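Local coordinates for endoglucanase (Clostridium thermocellum, PDB 2C4X), which supplies the PKD domain and the family 44 carbohydrate-binding module, which binds beta-glucan chains and xyloglucan, of a probable cellulase, at residues I41-W46 against I76-Q81. The protein carries 1 engineered substitution. Sequence-based numbering, arbitrary orientation.
Sequences IAYYVW and IVTDNQ. Engineered in segment 41-46: V45 (natural residue Ala). With CA (calcium ion), chain B.
With Y43 CG set between its own backbone N and carbonyl carbon (chi1 52°) and T78 OG1 anti to the carbonyl carbon (chi1 -52°), the two side chains lie side by side. T78 CB sits over one face of the Y43 ring, 4.0 Å from its centroid and offset toward the rim, a CH-pi contact; T78 CG2 is 3.7 Å from Y43 OH. On the face of the sheet that carries Y44 and V77, the two methyls of V77 divide their work: CG1 meets I41 CG1 at 3.5 Å, whereas CG2 approaches the Y44 ring obliquely, 3.8 Å from Y44 CD2. I41 CG2 lies over one face of that ring, toward its rim. These are the antiparallel strands 41-47 and 69-79, the inner pair of the four-stranded sheet in the PKD domain's beta-sandwich, and a classic beta bulge interrupts their register. A42 and Y43 both face T78, whose carbonyl O accepts a 2.7 Å bond from A42 N and a weak one from Y43 N; T78 N returns a bond to Y43 O. Beyond the bulge pairing is regular: the engineered V45 and I76 exchange two backbone bonds, V45 N to I76 O being 2.8 Å. At its C-terminal end strand 69-79 runs into a calcium site. D79 OD2 binds the ion at 2.4 Å, alongside N7, D36, D38 and the backbone O of Q8, while D79 OD1 accepts Q81 N in an Asx turn and also A83 N. A calcium-bound water bridges N80 OD1 and Q81 NE2, and N80 OD1 further accepts T40 N, just before strand 41-47.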
loop_
_atom_site.group_PDB
_atom_site.type_symbol
_atom_site.label_atom_id
_atom_site.label_comp_id
_atom_site.label_asym_id
_atom_site.label_seq_id
_atom_site.Cartn_x
_atom_site.Cartn_y
_atom_site.Cartn_z
ATOM N N ILE A 41 -5.473 -17.147 35.391
ATOM C CA ILE A 41 -4.275 -16.830 34.624
ATOM C C ILE A 41 -3.278 -16.149 35.551
ATOM O O ILE A 41 -3.627 -15.185 36.238
ATOM C CB ILE A 41 -4.589 -15.937 33.404
ATOM C CG1 ILE A 41 -5.405 -16.724 32.376
ATOM C CG2 ILE A 41 -3.277 -15.381 32.777
ATOM C CD1 ILE A 41 -6.095 -15.855 31.348
ATOM N N ALA A 42 -2.055 -16.675 35.596
ATOM C CA ALA A 42 -0.991 -16.106 36.426
ATOM C C ALA A 42 -0.274 -14.953 35.725
ATOM O O ALA A 42 0.025 -13.932 36.349
ATOM C CB ALA A 42 0.002 -17.178 36.843
ATOM N N TYR A 43 0.007 -15.104 34.432
ATOM C CA TYR A 43 0.684 -14.040 33.710
ATOM C C TYR A 43 0.515 -14.110 32.188
ATOM O O TYR A 43 0.050 -15.116 31.625
ATOM C CB TYR A 43 2.163 -13.897 34.137
ATOM C CG TYR A 43 2.957 -15.176 34.104
ATOM C CD1 TYR A 43 3.560 -15.602 32.923
ATOM C CD2 TYR A 43 3.104 -15.962 35.249
ATOM C CE1 TYR A 43 4.300 -16.783 32.878
ATOM C CE2 TYR A 43 3.826 -17.146 35.219
ATOM C CZ TYR A 43 4.431 -17.548 34.025
ATOM O OH TYR A 43 5.161 -18.715 33.960
ATOM N N TYR A 44 0.856 -12.990 31.562
ATOM C CA TYR A 44 0.754 -12.783 30.128
ATOM C C TYR A 44 2.148 -12.428 29.662
ATOM O O TYR A 44 2.757 -11.496 30.199
ATOM C CB TYR A 44 -0.184 -11.601 29.835
ATOM C CG TYR A 44 -1.580 -11.760 30.396
ATOM C CD1 TYR A 44 -1.846 -11.494 31.747
ATOM C CD2 TYR A 44 -2.638 -12.177 29.580
ATOM C CE1 TYR A 44 -3.101 -11.654 32.265
ATOM C CE2 TYR A 44 -3.906 -12.332 30.090
ATOM C CZ TYR A 44 -4.132 -12.071 31.439
ATOM O OH TYR A 44 -5.391 -12.214 31.967
ATOM N N VAL A 45 2.656 -13.164 28.677
ATOM C CA VAL A 45 3.992 -12.922 28.131
ATOM C C VAL A 45 3.834 -12.549 26.650
ATOM O O VAL A 45 3.177 -13.263 25.897
ATOM C CB VAL A 45 4.913 -14.160 28.293
ATOM C CG1 VAL A 45 6.291 -13.914 27.653
ATOM C CG2 VAL A 45 5.076 -14.526 29.776
ATOM N N TRP A 46 4.420 -11.420 26.264
ATOM C CA TRP A 46 4.271 -10.861 24.917
ATOM C C TRP A 46 5.604 -10.827 24.184
ATOM O O TRP A 46 6.624 -10.432 24.763
ATOM C CB TRP A 46 3.775 -9.420 25.009
ATOM C CG TRP A 46 2.446 -9.249 25.684
ATOM C CD1 TRP A 46 2.219 -9.040 27.017
ATOM C CD2 TRP A 46 1.166 -9.237 25.051
ATOM N NE1 TRP A 46 0.870 -8.915 27.254
ATOM C CE2 TRP A 46 0.198 -9.041 26.069
ATOM C CE3 TRP A 46 0.735 -9.409 23.724
ATOM C CZ2 TRP A 46 -1.172 -8.975 25.800
ATOM C CZ3 TRP A 46 -0.627 -9.350 23.456
ATOM C CH2 TRP A 46 -1.566 -9.136 24.495
ATOM N N ILE A 76 1.664 -15.496 25.058
ATOM C CA ILE A 76 1.542 -16.718 25.831
ATOM C C ILE A 76 0.887 -16.404 27.182
ATOM O O ILE A 76 1.319 -15.514 27.921
ATOM C CB ILE A 76 2.902 -17.420 26.032
ATOM C CG1 ILE A 76 3.506 -17.823 24.680
ATOM C CG2 ILE A 76 2.755 -18.671 26.923
ATOM C CD1 ILE A 76 4.984 -18.229 24.746
ATOM N N VAL A 77 -0.155 -17.164 27.486
ATOM C CA VAL A 77 -0.905 -17.036 28.717
ATOM C C VAL A 77 -0.636 -18.278 29.561
ATOM O O VAL A 77 -0.731 -19.407 29.065
ATOM C CB VAL A 77 -2.420 -16.890 28.384
ATOM C CG1 VAL A 77 -3.280 -17.126 29.588
ATOM C CG2 VAL A 77 -2.707 -15.520 27.794
ATOM N N THR A 78 -0.294 -18.075 30.835
ATOM C CA THR A 78 0.047 -19.177 31.716
ATOM C C THR A 78 -0.868 -19.151 32.925
ATOM O O THR A 78 -1.074 -18.096 33.525
ATOM C CB THR A 78 1.538 -19.105 32.146
ATOM O OG1 THR A 78 2.351 -18.990 30.971
ATOM C CG2 THR A 78 1.974 -20.332 32.955
ATOM N N ASP A 79 -1.428 -20.311 33.260
ATOM C CA ASP A 79 -2.338 -20.423 34.401
ATOM C C ASP A 79 -1.609 -20.672 35.735
ATOM O O ASP A 79 -0.368 -20.767 35.774
ATOM C CB ASP A 79 -3.453 -21.452 34.129
ATOM C CG ASP A 79 -2.962 -22.890 34.125
ATOM O OD1 ASP A 79 -1.880 -23.177 34.659
ATOM O OD2 ASP A 79 -3.686 -23.762 33.607
ATOM N N ASN A 80 -2.388 -20.755 36.816
ATOM C CA ASN A 80 -1.878 -20.967 38.180
ATOM C C ASN A 80 -1.131 -22.294 38.405
ATOM O O ASN A 80 -0.422 -22.455 39.400
ATOM C CB ASN A 80 -3.021 -20.828 39.204
ATOM C CG ASN A 80 -4.151 -21.837 38.976
ATOM O OD1 ASN A 80 -4.825 -21.812 37.950
ATOM N ND2 ASN A 80 -4.361 -22.722 39.944
ATOM N N GLN A 81 -1.287 -23.231 37.474
ATOM C CA GLN A 81 -0.624 -24.521 37.543
ATOM C C GLN A 81 0.509 -24.694 36.515
ATOM O O GLN A 81 1.057 -25.785 36.374
ATOM C CB GLN A 81 -1.661 -25.628 37.412
ATOM C CG GLN A 81 -2.442 -25.862 38.704
ATOM C CD GLN A 81 -3.602 -26.807 38.520
ATOM O OE1 GLN A 81 -3.546 -27.948 38.963
ATOM N NE2 GLN A 81 -4.664 -26.343 37.862
HETATM CA CA CA B . -6.002 -24.329 34.123
HETATM O O HOH W 1 -5.337 -24.075 36.435
#